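Local coordinates for autoinducer 2-binding protein LsrB (Clostridium saccharobutylicum DSM 13864, PDB 6DSP) that binds the quorum-sensing signal autoinducer-2 in the cleft between its two lobes, as a receptor of the bacterial solute-binding protein 2 family, at residues L134-M137 against G138-S141; T166-N169 against S170-V173; E176-I179 against K180-P184. All coordinates share one frame; numbering follows the deposited sequence.

How the interactions relate
Followed from the N terminus, the chain meets interaction 1 first, on helix 127-144, then interaction 2 at the start of helix 166-182 and interaction 3 at its end. Each joins adjoining segments, so none closes a loop; the three run in series, without nesting or crossing. What ties them together is the packing of the two helices. Leu134 CD1 of interaction 1 lies 4.3 Å from Trp171 CB of interaction 2, near the autoinducer-2 pocket. Farther along, Val135 meets Tyr178, Ile179 and Tyr183 of interaction 3, and Tyr139 meets Tyr183. Helix 166-182 thus packs on helix 127-144 near both its ends and carries the ligand contacts at its start.

Interaction 1: L134-M137 against G138-S141; sequences LVQM and GYDS
The ring of Tyr139 and the amide of Gln136 meet on one flank of the helix, where NE2 of Gln136 comes within 3.8 Å of CD1 of Tyr139, obliquely to the ring. At the ring's edge, in its plane, sits OD1 of Asp140. The same NE2 donates to this oxygen, Gln136 NE2 to Asp140 OD1 measuring 3.0 Å. The bond is bent, with an angle of 136° at the hydrogen: the acceptor lies close to the amide plane, but the donor approaches from above the carboxylate plane, and the two planes stand 51° apart. Gln136 extends CG anti to its N, and a turn at chi2 (69°) then swings the amide along the helix toward Asp140. Beneath this side-chain link runs the backbone bond of the same residue pair, from Asp140 N to Gln136 O at 2.9 Å, so one i to i+4 step is bridged twice.

Farther round the helix, Ser141 N donates to Met137 O at 3.0 Å, while the hydroxyl of Ser141 is bonded to Arg267. Met137 rests on Thr248 of strand 246-249, and Leu134 touches Phe250 of the ligand pocket. The Gln136-Asp140 pair is thus an i to i+4 amide-carboxylate bridge on a partly exposed flank of an alpha-helix packed against the parallel sheet of an alpha/beta lobe.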
# COMPACT_ATOMS: atom_id res chain seq x y z
N LEU A 134 0.85 11.57 3.65
CA LEU A 134 1.81 11.17 4.69
C LEU A 134 2.44 12.38 5.36
O LEU A 134 2.49 12.47 6.60
CB LEU A 134 2.88 10.26 4.07
CG LEU A 134 2.33 8.87 3.73
CD1 LEU A 134 3.24 8.29 2.68
CD2 LEU A 134 2.30 7.95 4.95
N VAL A 135 2.92 13.33 4.55
CA VAL A 135 3.57 14.51 5.10
C VAL A 135 2.58 15.34 5.92
O VAL A 135 2.93 15.84 7.00
CB VAL A 135 4.21 15.33 3.97
CG1 VAL A 135 4.79 16.61 4.55
CG2 VAL A 135 5.28 14.50 3.25
N GLN A 136 1.33 15.47 5.43
CA GLN A 136 0.34 16.28 6.15
C GLN A 136 -0.02 15.66 7.49
O GLN A 136 -0.21 16.38 8.48
CB GLN A 136 -0.91 16.45 5.29
CG GLN A 136 -1.95 17.33 5.97
CD GLN A 136 -1.49 18.79 6.04
OE1 GLN A 136 -1.03 19.36 5.05
NE2 GLN A 136 -1.59 19.39 7.22
N MET A 137 -0.15 14.33 7.55
CA MET A 137 -0.40 13.70 8.85
C MET A 137 0.75 13.97 9.80
O MET A 137 0.53 14.26 10.98
CB MET A 137 -0.56 12.19 8.68
CG MET A 137 -1.85 11.80 7.96
SD MET A 137 -2.22 10.03 8.03
CE MET A 137 -0.84 9.36 7.14
N GLY A 138 1.98 13.88 9.30
CA GLY A 138 3.14 14.18 10.13
C GLY A 138 3.13 15.62 10.61
O GLY A 138 3.37 15.88 11.79
N TYR A 139 2.87 16.56 9.70
CA TYR A 139 2.78 17.97 10.06
C TYR A 139 1.76 18.17 11.19
O TYR A 139 2.03 18.83 12.20
CB TYR A 139 2.37 18.76 8.81
CG TYR A 139 2.22 20.25 9.05
CD1 TYR A 139 1.07 20.78 9.63
CD2 TYR A 139 3.23 21.14 8.70
CE1 TYR A 139 0.92 22.14 9.88
CE2 TYR A 139 3.10 22.51 8.93
CZ TYR A 139 1.94 23.00 9.52
OH TYR A 139 1.80 24.36 9.75
N ASP A 140 0.56 17.61 11.02
CA ASP A 140 -0.48 17.83 12.02
C ASP A 140 -0.09 17.26 13.38
O ASP A 140 -0.30 17.91 14.42
CB ASP A 140 -1.79 17.22 11.54
CG ASP A 140 -2.38 18.00 10.37
OD1 ASP A 140 -2.02 19.18 10.18
OD2 ASP A 140 -3.24 17.46 9.66
N SER A 141 0.50 16.08 13.40
CA SER A 141 0.90 15.49 14.67
C SER A 141 2.05 16.26 15.30
O SER A 141 2.12 16.39 16.53
CB SER A 141 1.26 14.01 14.50
OG SER A 141 0.09 13.28 14.19

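Interaction 2: T166-N169 against S170-V173; sequences TDQN and SWQV. With PAV ((2R,4S)-2-methyl-2,3,3,4-tetrahydroxytetrahydrofuran), chain C.
The indole of Trp171 lies beneath the preceding helical turn, one face turned to the backbone of Asp167 and Gln168. Over that face stand Asp167 O, 3.2 Å above the ring plane, and CA of Gln168. The latter makes a CH-pi contact, Gln168 CA lying 4.1 Å from the centroid of the six-membered ring of Trp171 and 26° off its normal. The side chains of Asp167 and Gln168 run past the far end of the indole: the carboxylate plane is turned 60° from the ring and the amide plane 33°. Asp167 OD2 approaches Trp171 CH2 to 3.5 Å, and Gln168 CG lies 3.8 Å from Trp171 CZ3.

Both polar ends converge on one ligand hydroxyl, O13 of the bound autoinducer-2. This oxygen donates to Asp167 OD2 at 2.7 Å and accepts from Gln168 NE2 at 2.9 Å, the second bond being nearly straight. Asp167 places its carboxylate by setting CG between the backbone N and the carbonyl carbon, whereas Gln168 reaches the ligand through a chain extended beyond CG. Neighbours hold these groups: Lys29, itself bonded to the ligand, forms a salt bridge with Asp167 OD1; Ser161, from the second shell, bonds Gln168 OE1; and Phe250, another pocket residue, meets Trp171 edge-to-face.

Asp167 O itself accepts twice, from Trp171 N at 3.2 Å and from Ser170 OG at 2.8 Å, so the carbonyl above the indole is gripped by two donors. The ligand meets the same indole at its edge, where O2 lies in the ring plane. A helix start whose polar side chains grasp the sugar-like ligand while an aromatic ring borders it is characteristic of the interlobe binding cleft of periplasmic sugar-binding proteins.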
# COMPACT_ATOMS: atom_id res chain seq x y z
N THR A 166 7.02 -0.84 -6.15
CA THR A 166 6.49 0.29 -6.90
C THR A 166 5.71 1.27 -6.03
O THR A 166 5.96 2.48 -6.09
CB THR A 166 5.67 -0.22 -8.07
OG1 THR A 166 6.54 -0.98 -8.90
CG2 THR A 166 5.06 0.91 -8.84
N ASP A 167 4.75 0.79 -5.22
CA ASP A 167 3.87 1.74 -4.55
C ASP A 167 4.62 2.63 -3.56
O ASP A 167 4.61 3.88 -3.68
CB ASP A 167 2.64 1.06 -3.92
CG ASP A 167 2.94 0.08 -2.79
OD1 ASP A 167 4.07 -0.44 -2.66
OD2 ASP A 167 1.97 -0.18 -2.04
N GLN A 168 5.32 2.03 -2.62
CA GLN A 168 5.87 2.79 -1.51
C GLN A 168 6.98 3.71 -1.97
O GLN A 168 7.11 4.82 -1.43
CB GLN A 168 6.33 1.85 -0.42
CG GLN A 168 5.21 1.05 0.20
CD GLN A 168 5.66 0.05 1.21
OE1 GLN A 168 6.84 0.01 1.63
NE2 GLN A 168 4.71 -0.79 1.63
N ASN A 169 7.80 3.29 -2.94
CA ASN A 169 8.82 4.19 -3.46
C ASN A 169 8.22 5.37 -4.22
O ASN A 169 8.74 6.48 -4.15
CB ASN A 169 9.84 3.41 -4.28
CG ASN A 169 10.74 2.61 -3.39
OD1 ASN A 169 11.66 3.17 -2.79
ND2 ASN A 169 10.46 1.33 -3.25
N SER A 170 7.10 5.17 -4.92
CA SER A 170 6.49 6.31 -5.61
C SER A 170 6.02 7.35 -4.61
O SER A 170 6.11 8.56 -4.87
CB SER A 170 5.38 5.86 -6.56
OG SER A 170 4.19 5.47 -5.90
N TRP A 171 5.54 6.91 -3.44
CA TRP A 171 5.12 7.86 -2.42
C TRP A 171 6.30 8.59 -1.82
O TRP A 171 6.20 9.78 -1.53
CB TRP A 171 4.31 7.16 -1.33
CG TRP A 171 3.19 6.30 -1.84
CD1 TRP A 171 2.55 6.39 -3.03
CD2 TRP A 171 2.67 5.15 -1.18
NE1 TRP A 171 1.64 5.36 -3.15
CE2 TRP A 171 1.71 4.58 -2.02
CE3 TRP A 171 2.93 4.54 0.06
CZ2 TRP A 171 0.99 3.44 -1.66
CZ3 TRP A 171 2.23 3.39 0.40
CH2 TRP A 171 1.27 2.85 -0.47
N GLN A 172 7.41 7.89 -1.55
CA GLN A 172 8.60 8.53 -1.02
C GLN A 172 9.10 9.59 -1.98
O GLN A 172 9.40 10.71 -1.56
CB GLN A 172 9.67 7.47 -0.73
CG GLN A 172 10.84 7.96 0.07
CD GLN A 172 11.98 8.54 -0.73
OE1 GLN A 172 11.87 8.79 -1.90
NE2 GLN A 172 13.07 8.79 -0.04
N VAL A 173 9.11 9.29 -3.27
CA VAL A 173 9.60 10.27 -4.23
C VAL A 173 8.75 11.52 -4.21
O VAL A 173 9.26 12.65 -4.19
CB VAL A 173 9.68 9.64 -5.64
CG1 VAL A 173 9.90 10.71 -6.67
CG2 VAL A 173 10.80 8.61 -5.68
O2 PAV C . 1.50 0.90 2.91
C2 PAV C . 0.92 -0.38 2.60
C1 PAV C . -0.42 -0.62 3.34
O5 PAV C . 1.87 -1.37 3.30
C5 PAV C . 1.74 -2.56 2.64
C4 PAV C . 0.90 -2.31 1.37
O4 PAV C . 1.49 -2.96 0.25
C3 PAV C . 0.91 -0.78 1.30
O3 PAV C . -0.25 -0.32 0.66
O13 PAV C . 2.07 -0.33 0.64

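Interaction 3: E176-I179 against K180-P184; sequences EKYI and KSKYP
Tyr178 and Lys182 both direct CG anti to the backbone N (chi1 -179° and -159°), which lays their side chains side by side along the last turn of helix 166-182, the helix of the beta-alpha-beta unit between strands 155-160 and 187-195. The aliphatic part of Lys182 runs beside the phenol, its CD 3.3 Å from Tyr178 OH. Tyr183 is the first residue to leave helical geometry, yet its N still donates to Ile179 O at 2.7 Å. Its ring, with CG anti to the carbonyl carbon (chi1 -54°), lies alongside that of Tyr178, pointing the same way; their CE2 atoms come within 4.2 Å of each other. CG of Lys182 lies over one face of the Tyr183 ring, toward its rim, and Trp186 stacks on this ring.

On another flank, Glu176 OE2 and Lys180 NZ form a long salt bridge of 4.0 Å, while the carboxylate takes hydrogen bonds from Tyr156, Trp158 and Asn188. The two phenols are joined by one water lying at the edge of both rings, in their planes, 2.7 Å from Tyr178 OH and 2.8 Å from Tyr183 OH.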
# COMPACT_ATOMS: atom_id res chain seq x y z
N GLU A 176 9.06 13.40 -0.76
CA GLU A 176 10.31 14.15 -0.68
C GLU A 176 10.25 15.42 -1.51
O GLU A 176 10.74 16.46 -1.07
CB GLU A 176 11.50 13.29 -1.13
CG GLU A 176 11.96 12.27 -0.11
CD GLU A 176 12.61 12.93 1.10
OE1 GLU A 176 11.91 13.16 2.07
OE2 GLU A 176 13.81 13.30 1.07
N LYS A 177 9.69 15.36 -2.72
CA LYS A 177 9.55 16.58 -3.52
C LYS A 177 8.69 17.60 -2.79
O LYS A 177 9.00 18.81 -2.78
CB LYS A 177 8.92 16.23 -4.87
CG LYS A 177 9.81 15.49 -5.84
CD LYS A 177 8.99 15.22 -7.10
CE LYS A 177 9.72 14.34 -8.09
NZ LYS A 177 8.75 13.84 -9.13
N TYR A 178 7.61 17.15 -2.17
CA TYR A 178 6.70 18.03 -1.45
C TYR A 178 7.40 18.65 -0.25
O TYR A 178 7.30 19.87 -0.03
CB TYR A 178 5.48 17.22 -1.03
CG TYR A 178 4.39 17.97 -0.29
CD1 TYR A 178 3.59 18.92 -0.92
CD2 TYR A 178 4.14 17.69 1.05
CE1 TYR A 178 2.59 19.57 -0.25
CE2 TYR A 178 3.15 18.33 1.73
CZ TYR A 178 2.37 19.27 1.08
OH TYR A 178 1.35 19.89 1.74
N ILE A 179 8.11 17.85 0.53
CA ILE A 179 8.85 18.39 1.68
C ILE A 179 9.87 19.43 1.23
O ILE A 179 9.99 20.51 1.82
CB ILE A 179 9.54 17.26 2.47
CG1 ILE A 179 8.49 16.41 3.19
CG2 ILE A 179 10.56 17.83 3.47
CD1 ILE A 179 9.04 15.11 3.77
N LYS A 180 10.63 19.11 0.18
CA LYS A 180 11.68 20.04 -0.22
C LYS A 180 11.09 21.35 -0.75
O LYS A 180 11.71 22.42 -0.60
CB LYS A 180 12.64 19.35 -1.20
CG LYS A 180 13.47 18.26 -0.51
CD LYS A 180 14.41 17.50 -1.46
CE LYS A 180 15.09 16.28 -0.77
NZ LYS A 180 15.80 16.69 0.52
N SER A 181 9.88 21.30 -1.32
CA SER A 181 9.21 22.49 -1.82
C SER A 181 8.55 23.30 -0.71
O SER A 181 8.70 24.52 -0.63
CB SER A 181 8.16 22.07 -2.85
OG SER A 181 7.48 23.20 -3.36
N LYS A 182 7.78 22.63 0.15
CA LYS A 182 6.94 23.31 1.12
C LYS A 182 7.65 23.52 2.45
O LYS A 182 7.40 24.50 3.14
CB LYS A 182 5.64 22.52 1.31
CG LYS A 182 4.51 23.36 1.90
CD LYS A 182 3.22 22.55 2.00
CE LYS A 182 2.06 23.37 2.55
NZ LYS A 182 1.50 24.30 1.54
N TYR A 183 8.53 22.60 2.84
CA TYR A 183 9.20 22.64 4.14
C TYR A 183 10.70 22.52 3.92
O TYR A 183 11.33 21.57 4.37
CB TYR A 183 8.68 21.51 5.02
CG TYR A 183 7.19 21.53 5.15
CD1 TYR A 183 6.55 22.60 5.75
CD2 TYR A 183 6.41 20.49 4.66
CE1 TYR A 183 5.19 22.64 5.86
CE2 TYR A 183 5.04 20.52 4.77
CZ TYR A 183 4.44 21.61 5.37
OH TYR A 183 3.08 21.68 5.48
N PRO A 184 11.30 23.50 3.23
CA PRO A 184 12.75 23.42 2.96
C PRO A 184 13.61 23.37 4.20
O PRO A 184 14.76 22.92 4.10
CB PRO A 184 13.03 24.68 2.14
CG PRO A 184 11.95 25.64 2.58
CD PRO A 184 10.72 24.76 2.76
O HOH W 1 1.53 19.64 4.47